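Local coordinates for protein lectin (Trichosanthes anguina, PDB 4HR6) that forms the ribosome-inactivating-protein-like part of a nontoxic three-chain seed lectin that probably binds carbohydrate through another chain, at residues 24-29 with 63-68; 110-115 with 145-150. All blocks are in the same frame, centred on the assembly; numbering follows the deposited sequence.

Interaction 1 of 2, residues 24-29 with 63-68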
ATOM      1  N   ASP B  24      -1.714  13.566  16.025  1.00 40.73           N
ATOM      2  CA  ASP B  24      -2.840  13.411  15.086  1.00 39.76           C
ATOM      3  C   ASP B  24      -2.399  13.648  13.642  1.00 38.95           C
ATOM      4  O   ASP B  24      -3.183  13.500  12.707  1.00 40.04           O
ATOM      5  CB  ASP B  24      -3.954  14.420  15.405  1.00 43.01           C
ATOM      6  CG  ASP B  24      -4.601  14.200  16.785  1.00 48.48           C
ATOM      7  OD1 ASP B  24      -4.579  13.076  17.331  1.00 54.59           O
ATOM      8  OD2 ASP B  24      -5.154  15.170  17.327  1.00 51.32           O
ATOM      9  N   MET B  25      -1.146  14.033  13.461  1.00 35.28           N
ATOM     10  CA  MET B  25      -0.654  14.491  12.176  1.00 36.85           C
ATOM     11  C   MET B  25      -1.603  15.473  11.481  1.00 35.79           C
ATOM     12  O   MET B  25      -2.012  15.270  10.335  1.00 35.61           O
ATOM     13  CB  MET B  25      -0.289  13.314  11.257  1.00 40.40           C
ATOM     14  CG  MET B  25       0.879  13.683  10.331  1.00 42.11           C
ATOM     15  SD  MET B  25       1.296  12.395   9.160  1.00 52.51           S
ATOM     16  CE  MET B  25       2.255  13.352   7.987  1.00 49.53           C
ATOM     17  N   VAL B  26      -1.947  16.537  12.196  1.00 32.54           N
ATOM     18  CA  VAL B  26      -2.717  17.623  11.618  1.00 32.51           C
ATOM     19  C   VAL B  26      -1.938  18.917  11.774  1.00 31.62           C
ATOM     20  O   VAL B  26      -1.157  19.076  12.720  1.00 30.44           O
ATOM     21  CB  VAL B  26      -4.099  17.808  12.279  1.00 34.43           C
ATOM     22  CG1 VAL B  26      -5.008  16.631  11.950  1.00 35.26           C
ATOM     23  CG2 VAL B  26      -3.967  17.999  13.796  1.00 34.28           C
ATOM     24  N   ALA B  27      -2.182  19.837  10.851  1.00 28.23           N
ATOM     25  CA  ALA B  27      -1.682  21.189  10.959  1.00 28.87           C
ATOM     26  C   ALA B  27      -2.456  21.922  12.047  1.00 25.84           C
ATOM     27  O   ALA B  27      -3.657  21.853  12.088  1.00 27.36           O
ATOM     28  CB  ALA B  27      -1.842  21.900   9.630  1.00 28.75           C
ATOM     29  N   VAL B  28      -1.760  22.605  12.936  1.00 27.56           N
ATOM     30  CA  VAL B  28      -2.432  23.337  14.022  1.00 27.66           C
ATOM     31  C   VAL B  28      -2.258  24.853  13.987  1.00 25.77           C
ATOM     32  O   VAL B  28      -3.067  25.580  14.557  1.00 26.94           O
ATOM     33  CB  VAL B  28      -1.993  22.829  15.417  1.00 27.84           C
ATOM     34  CG1 VAL B  28      -2.271  21.354  15.552  1.00 29.30           C
ATOM     35  CG2 VAL B  28      -0.533  23.103  15.686  1.00 30.94           C
ATOM     36  N   ALA B  29      -1.171  25.324  13.397  1.00 26.74           N
ATOM     37  CA  ALA B  29      -0.875  26.740  13.376  1.00 27.76           C
ATOM     38  C   ALA B  29       0.167  27.046  12.330  1.00 27.79           C
ATOM     39  O   ALA B  29       0.872  26.149  11.866  1.00 27.05           O
ATOM     40  CB  ALA B  29      -0.340  27.181  14.734  1.00 30.20           C
ATOM     41  N   PHE B  63     -12.332  28.544  11.577  1.00 31.75           N
ATOM     42  CA  PHE B  63     -12.611  27.202  11.075  1.00 29.75           C
ATOM     43  C   PHE B  63     -11.560  26.268  11.658  1.00 29.82           C
ATOM     44  O   PHE B  63     -10.534  26.725  12.190  1.00 30.52           O
ATOM     45  CB  PHE B  63     -12.568  27.137   9.538  1.00 28.99           C
ATOM     46  CG  PHE B  63     -11.398  27.841   8.930  1.00 26.90           C
ATOM     47  CD1 PHE B  63     -10.202  27.206   8.767  1.00 27.71           C
ATOM     48  CD2 PHE B  63     -11.504  29.165   8.546  1.00 28.37           C
ATOM     49  CE1 PHE B  63      -9.122  27.867   8.208  1.00 28.38           C
ATOM     50  CE2 PHE B  63     -10.439  29.838   8.001  1.00 27.51           C
ATOM     51  CZ  PHE B  63      -9.243  29.192   7.829  1.00 28.89           C
ATOM     52  N   ASP B  64     -11.821  24.969  11.572  1.00 29.52           N
ATOM     53  CA  ASP B  64     -10.923  23.992  12.150  1.00 31.83           C
ATOM     54  C   ASP B  64     -10.192  23.210  11.055  1.00 31.14           C
ATOM     55  O   ASP B  64     -10.362  23.479   9.855  1.00 31.66           O
ATOM     56  CB  ASP B  64     -11.625  23.132  13.217  1.00 32.73           C
ATOM     57  CG  ASP B  64     -12.656  22.205  12.674  1.00 33.85           C
ATOM     58  OD1 ASP B  64     -12.432  21.584  11.616  1.00 38.09           O
ATOM     59  OD2 ASP B  64     -13.685  22.041  13.352  1.00 32.45           O
ATOM     60  N   ASN B  65      -9.314  22.313  11.470  1.00 29.92           N
ATOM     61  CA  ASN B  65      -8.429  21.656  10.539  1.00 30.45           C
ATOM     62  C   ASN B  65      -9.010  20.390   9.928  1.00 30.16           C
ATOM     63  O   ASN B  65      -8.296  19.634   9.315  1.00 30.92           O
ATOM     64  CB  ASN B  65      -7.065  21.389  11.186  1.00 28.95           C
ATOM     65  CG  ASN B  65      -7.154  20.573  12.446  1.00 27.43           C
ATOM     66  OD1 ASN B  65      -8.086  19.826  12.643  1.00 26.13           O
ATOM     67  ND2 ASN B  65      -6.149  20.691  13.292  1.00 27.30           N
ATOM     68  N   THR B  66     -10.289  20.124  10.125  1.00 30.48           N
ATOM     69  CA  THR B  66     -10.898  18.975   9.460  1.00 31.50           C
ATOM     70  C   THR B  66     -11.161  19.383   8.008  1.00 31.42           C
ATOM     71  O   THR B  66     -11.390  20.570   7.705  1.00 28.81           O
ATOM     72  CB  THR B  66     -12.236  18.575  10.072  1.00 30.87           C
ATOM     73  OG1 THR B  66     -13.157  19.665   9.933  1.00 30.53           O
ATOM     74  CG2 THR B  66     -12.085  18.196  11.552  1.00 32.60           C
ATOM     75  N   PHE B  67     -11.148  18.407   7.113  1.00 31.31           N
ATOM     76  CA  PHE B  67     -11.441  18.690   5.703  1.00 31.43           C
ATOM     77  C   PHE B  67     -12.833  19.275   5.504  1.00 31.07           C
ATOM     78  O   PHE B  67     -13.014  20.192   4.702  1.00 33.51           O
ATOM     79  CB  PHE B  67     -11.285  17.449   4.852  1.00 31.73           C
ATOM     80  CG  PHE B  67      -9.871  17.006   4.689  1.00 30.15           C
ATOM     81  CD1 PHE B  67      -9.477  15.748   5.103  1.00 30.74           C
ATOM     82  CD2 PHE B  67      -8.930  17.846   4.103  1.00 31.74           C
ATOM     83  CE1 PHE B  67      -8.159  15.341   4.959  1.00 30.06           C
ATOM     84  CE2 PHE B  67      -7.616  17.438   3.947  1.00 30.06           C
ATOM     85  CZ  PHE B  67      -7.234  16.190   4.386  1.00 29.76           C
ATOM     86  N   LYS B  68     -13.817  18.752   6.210  1.00 32.10           N
ATOM     87  CA  LYS B  68     -15.168  19.281   6.098  1.00 36.58           C
ATOM     88  C   LYS B  68     -15.205  20.766   6.437  1.00 35.51           C
ATOM     89  O   LYS B  68     -15.825  21.561   5.727  1.00 32.98           O
ATOM     90  CB  LYS B  68     -16.129  18.545   7.026  1.00 45.37           C
ATOM     91  CG  LYS B  68     -16.748  17.301   6.437  1.00 56.04           C
ATOM     92  CD  LYS B  68     -17.844  16.755   7.349  1.00 64.66           C
ATOM     93  CE  LYS B  68     -18.511  15.520   6.746  1.00 68.81           C
ATOM     94  NZ  LYS B  68     -17.577  14.362   6.626  1.00 68.75           N
TER
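Asn65 reaches across to Ala27 with the nitrogen of its side-chain amide: ND2 donates to the backbone O of Ala27 over 3.0 Å, the N-H pointing at the oxygen at 152°. The donor stands 30° off the carbonyl plane of Ala27. The first torsion of Asn65 helps place the amide: CG lies between its own backbone N and carbonyl carbon (chi1 57°). Beside the bond the two side chains, Asn65 and Val26, cross at about a right angle; ND2 lies 3.5 Å from Val26 CG2 and 3.7 Å from Val26 CB, so that a branched aliphatic group flanks the polar link. The other end of the amide is also used, since OD1 of Asn65 accepts from ND2 of Asn43. With both ends engaged, the rotation of the amide about its last bond is fixed. The strand that receives it, 26-32, belongs to the mixed N-terminal sheet of the ribosome-inactivating protein fold and pairs with strand 15-21; Met25 and Val26 together face Asp21 in a G1 beta bulge where the hairpin turns. On the other side, Asn65 sits inside an Asx turn, in which OD1 of Asp64 takes the backbone N of Thr66 at 3.0 Å on its anti side and somewhat out of the carboxylate plane. The same OD1 meets Thr66 OG1 at 2.7 Å through its syn lone pair. Thr66 is the N-cap of helix 67-74, its OG1 bonded to the backbone N of Ser69, while Asp64 N is bonded to Ser69 OG.

Interaction 2 of 2, residues 110-115 with 145-150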
ATOM      1  N   ILE B 110      -2.172  23.026   0.556  1.00 28.53           N
ATOM      2  CA  ILE B 110      -0.942  22.759   1.271  1.00 27.22           C
ATOM      3  C   ILE B 110      -1.038  21.446   2.053  1.00 27.13           C
ATOM      4  O   ILE B 110      -0.128  20.631   2.010  1.00 28.43           O
ATOM      5  CB  ILE B 110      -0.588  23.933   2.203  1.00 30.22           C
ATOM      6  CG1 ILE B 110      -0.102  25.119   1.380  1.00 31.40           C
ATOM      7  CG2 ILE B 110       0.493  23.523   3.190  1.00 30.56           C
ATOM      8  CD1 ILE B 110      -0.266  26.447   2.068  1.00 32.91           C
ATOM      9  N   ILE B 111      -2.143  21.247   2.756  1.00 24.73           N
ATOM     10  CA  ILE B 111      -2.318  20.057   3.561  1.00 26.79           C
ATOM     11  C   ILE B 111      -2.228  18.814   2.665  1.00 25.85           C
ATOM     12  O   ILE B 111      -1.507  17.872   2.971  1.00 24.88           O
ATOM     13  CB  ILE B 111      -3.646  20.128   4.371  1.00 28.34           C
ATOM     14  CG1 ILE B 111      -3.498  21.166   5.491  1.00 29.33           C
ATOM     15  CG2 ILE B 111      -4.026  18.782   4.961  1.00 29.18           C
ATOM     16  CD1 ILE B 111      -4.791  21.500   6.188  1.00 32.04           C
ATOM     17  N   GLN B 112      -2.922  18.835   1.538  1.00 26.46           N
ATOM     18  CA  GLN B 112      -2.909  17.679   0.651  1.00 27.77           C
ATOM     19  C   GLN B 112      -1.540  17.420   0.053  1.00 26.61           C
ATOM     20  O   GLN B 112      -1.067  16.292   0.054  1.00 26.97           O
ATOM     21  CB  GLN B 112      -3.953  17.828  -0.430  1.00 27.60           C
ATOM     22  CG  GLN B 112      -5.351  17.704   0.122  1.00 28.21           C
ATOM     23  CD  GLN B 112      -6.379  17.728  -0.964  1.00 29.52           C
ATOM     24  OE1 GLN B 112      -6.755  18.792  -1.460  1.00 31.92           O
ATOM     25  NE2 GLN B 112      -6.843  16.557  -1.344  1.00 28.60           N
ATOM     26  N   MET B 113      -0.886  18.474  -0.417  1.00 28.09           N
ATOM     27  CA  MET B 113       0.380  18.333  -1.117  1.00 26.33           C
ATOM     28  C   MET B 113       1.551  18.062  -0.194  1.00 28.87           C
ATOM     29  O   MET B 113       2.602  17.603  -0.664  1.00 27.68           O
ATOM     30  CB  MET B 113       0.669  19.563  -1.948  1.00 27.02           C
ATOM     31  CG  MET B 113      -0.214  19.681  -3.169  1.00 27.77           C
ATOM     32  SD  MET B 113       0.155  21.118  -4.197  1.00 28.52           S
ATOM     33  CE  MET B 113       1.745  20.646  -4.891  1.00 29.45           C
ATOM     34  N   VAL B 114       1.387  18.300   1.111  1.00 27.92           N
ATOM     35  CA  VAL B 114       2.471  18.046   2.060  1.00 28.49           C
ATOM     36  C   VAL B 114       2.131  16.911   3.034  1.00 29.60           C
ATOM     37  O   VAL B 114       2.851  15.910   3.110  1.00 29.10           O
ATOM     38  CB  VAL B 114       2.828  19.326   2.847  1.00 31.57           C
ATOM     39  CG1 VAL B 114       3.895  19.024   3.876  1.00 33.89           C
ATOM     40  CG2 VAL B 114       3.318  20.411   1.895  1.00 33.17           C
ATOM     41  N   LEU B 115       1.027  17.040   3.769  1.00 30.47           N
ATOM     42  CA  LEU B 115       0.745  16.074   4.806  1.00 29.96           C
ATOM     43  C   LEU B 115       0.152  14.804   4.217  1.00 28.59           C
ATOM     44  O   LEU B 115       0.559  13.719   4.577  1.00 26.80           O
ATOM     45  CB  LEU B 115      -0.181  16.652   5.880  1.00 32.91           C
ATOM     46  CG  LEU B 115       0.317  17.860   6.667  1.00 35.52           C
ATOM     47  CD1 LEU B 115      -0.713  18.258   7.726  1.00 38.20           C
ATOM     48  CD2 LEU B 115       1.643  17.539   7.323  1.00 37.93           C
ATOM     49  N   SER B 145     -10.630   9.102  -1.081  1.00 32.17           N
ATOM     50  CA  SER B 145     -10.954   7.935  -0.248  1.00 32.62           C
ATOM     51  C   SER B 145      -9.776   7.515   0.645  1.00 32.51           C
ATOM     52  O   SER B 145      -9.973   7.028   1.753  1.00 33.47           O
ATOM     53  CB  SER B 145     -11.452   6.752  -1.102  1.00 32.46           C
ATOM     54  OG  SER B 145     -10.447   6.233  -1.950  1.00 33.68           O
ATOM     55  N   LEU B 146      -8.553   7.727   0.176  1.00 29.57           N
ATOM     56  CA  LEU B 146      -7.384   7.503   1.006  1.00 27.16           C
ATOM     57  C   LEU B 146      -7.335   8.530   2.142  1.00 27.43           C
ATOM     58  O   LEU B 146      -7.132   8.169   3.295  1.00 27.00           O
ATOM     59  CB  LEU B 146      -6.108   7.603   0.181  1.00 28.64           C
ATOM     60  CG  LEU B 146      -5.871   6.533  -0.882  1.00 27.93           C
ATOM     61  CD1 LEU B 146      -4.636   6.901  -1.707  1.00 29.09           C
ATOM     62  CD2 LEU B 146      -5.694   5.174  -0.242  1.00 26.70           C
ATOM     63  N   GLU B 147      -7.539   9.804   1.814  1.00 27.10           N
ATOM     64  CA  GLU B 147      -7.492  10.867   2.826  1.00 28.64           C
ATOM     65  C   GLU B 147      -8.524  10.630   3.931  1.00 28.72           C
ATOM     66  O   GLU B 147      -8.203  10.681   5.116  1.00 27.40           O
ATOM     67  CB  GLU B 147      -7.721  12.233   2.181  1.00 28.77           C
ATOM     68  CG  GLU B 147      -6.564  12.692   1.290  1.00 27.97           C
ATOM     69  CD  GLU B 147      -6.880  13.962   0.519  1.00 28.59           C
ATOM     70  OE1 GLU B 147      -7.970  14.524   0.696  1.00 31.53           O
ATOM     71  OE2 GLU B 147      -6.049  14.407  -0.285  1.00 27.90           O
ATOM     72  N   ASP B 148      -9.749  10.352   3.523  1.00 29.77           N
ATOM     73  CA  ASP B 148     -10.847  10.170   4.448  1.00 33.31           C
ATOM     74  C   ASP B 148     -10.741   8.891   5.300  1.00 33.74           C
ATOM     75  O   ASP B 148     -11.333   8.825   6.377  1.00 33.61           O
ATOM     76  CB  ASP B 148     -12.178  10.184   3.692  1.00 34.74           C
ATOM     77  CG  ASP B 148     -12.535  11.561   3.139  1.00 37.73           C
ATOM     78  OD1 ASP B 148     -11.922  12.578   3.521  1.00 38.14           O
ATOM     79  OD2 ASP B 148     -13.449  11.617   2.307  1.00 40.37           O
ATOM     80  N   ASN B 149     -10.007   7.881   4.835  1.00 31.94           N
ATOM     81  CA  ASN B 149      -9.909   6.596   5.566  1.00 28.37           C
ATOM     82  C   ASN B 149      -8.602   6.320   6.275  1.00 27.59           C
ATOM     83  O   ASN B 149      -8.423   5.238   6.820  1.00 28.15           O
ATOM     84  CB  ASN B 149     -10.194   5.440   4.607  1.00 31.03           C
ATOM     85  CG  ASN B 149     -11.662   5.316   4.282  1.00 30.75           C
ATOM     86  OD1 ASN B 149     -12.453   4.966   5.133  1.00 34.69           O
ATOM     87  ND2 ASN B 149     -12.031   5.628   3.071  1.00 33.26           N
ATOM     88  N   TRP B 150      -7.675   7.282   6.284  1.00 27.58           N
ATOM     89  CA  TRP B 150      -6.343   7.043   6.860  1.00 28.12           C
ATOM     90  C   TRP B 150      -6.367   6.578   8.309  1.00 28.92           C
ATOM     91  O   TRP B 150      -5.604   5.692   8.706  1.00 31.21           O
ATOM     92  CB  TRP B 150      -5.511   8.316   6.772  1.00 27.58           C
ATOM     93  CG  TRP B 150      -4.191   8.208   7.383  1.00 26.66           C
ATOM     94  CD1 TRP B 150      -3.161   7.439   6.955  1.00 27.99           C
ATOM     95  CD2 TRP B 150      -3.707   8.927   8.527  1.00 26.83           C
ATOM     96  NE1 TRP B 150      -2.060   7.623   7.764  1.00 27.20           N
ATOM     97  CE2 TRP B 150      -2.373   8.522   8.742  1.00 26.37           C
ATOM     98  CE3 TRP B 150      -4.280   9.860   9.400  1.00 28.01           C
ATOM     99  CZ2 TRP B 150      -1.591   9.017   9.788  1.00 28.66           C
ATOM    100  CZ3 TRP B 150      -3.506  10.358  10.442  1.00 29.24           C
ATOM    101  CH2 TRP B 150      -2.168   9.945  10.619  1.00 30.08           C
TER
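Gln112 and Glu147 meet through their polar ends, each on a long side chain sent out from its own helix. As modelled, NE2 of Gln112 donates to OE2 of Glu147 on its syn lone pair, in the plane of the amide and almost straight, at 177°. The modelled 2.5 Å between Gln112 NE2 and Glu147 OE2 is short for such a bond, so the bond's exact geometry is doubtful. The amide and carboxylate planes are turned 76° against each other, and CG of Gln112 lies alongside at 3.4 Å from OE2 of Glu147. Both chains run extended beyond CG, which lets them bridge backbones whose nearest CA atoms, those of Gln112 and Glu147, are 8.5 Å apart. In the next shell the second carboxylate oxygen, OE1 of Glu147, forms a salt bridge with Arg78 NH1, which would restrain the rotation of the carboxylate; the same NH1 pairs with Asp148 OD1, and Gln112 packs on Arg78. Phe67 and Ile123 pack against the side chain of Glu147, which is buried. Crossing between helices 103-119 and 141-159, the bond joins two central helices of the ribosome-inactivating protein fold, whose counterparts in active relatives border the adenine-binding cleft.

In the fold
From the N terminus, strands 3-9, 15-21 and 26-32 run each antiparallel to the one before. Interaction 1 closes a loop over the 33 residues that follow its first segment, carrying strands 37-40 and 57-60 and helix 46-51, and ties the sheet to the loop leading into helix 67-74. Interaction 2 opens later, spans 29 residues that include helix 121-132, and joins helix 103-119 to helix 141-159. The loops follow in series, neither nested nor crossed. Their centres lie about 11 Å apart, and the two touch by packing: Leu115 CD1 is 3.8 Å from Ala27 N, and Trp150 CH2 is 3.9 Å from Met25 CB, so the start of strand 26-32 and its preceding turn pack on these helices.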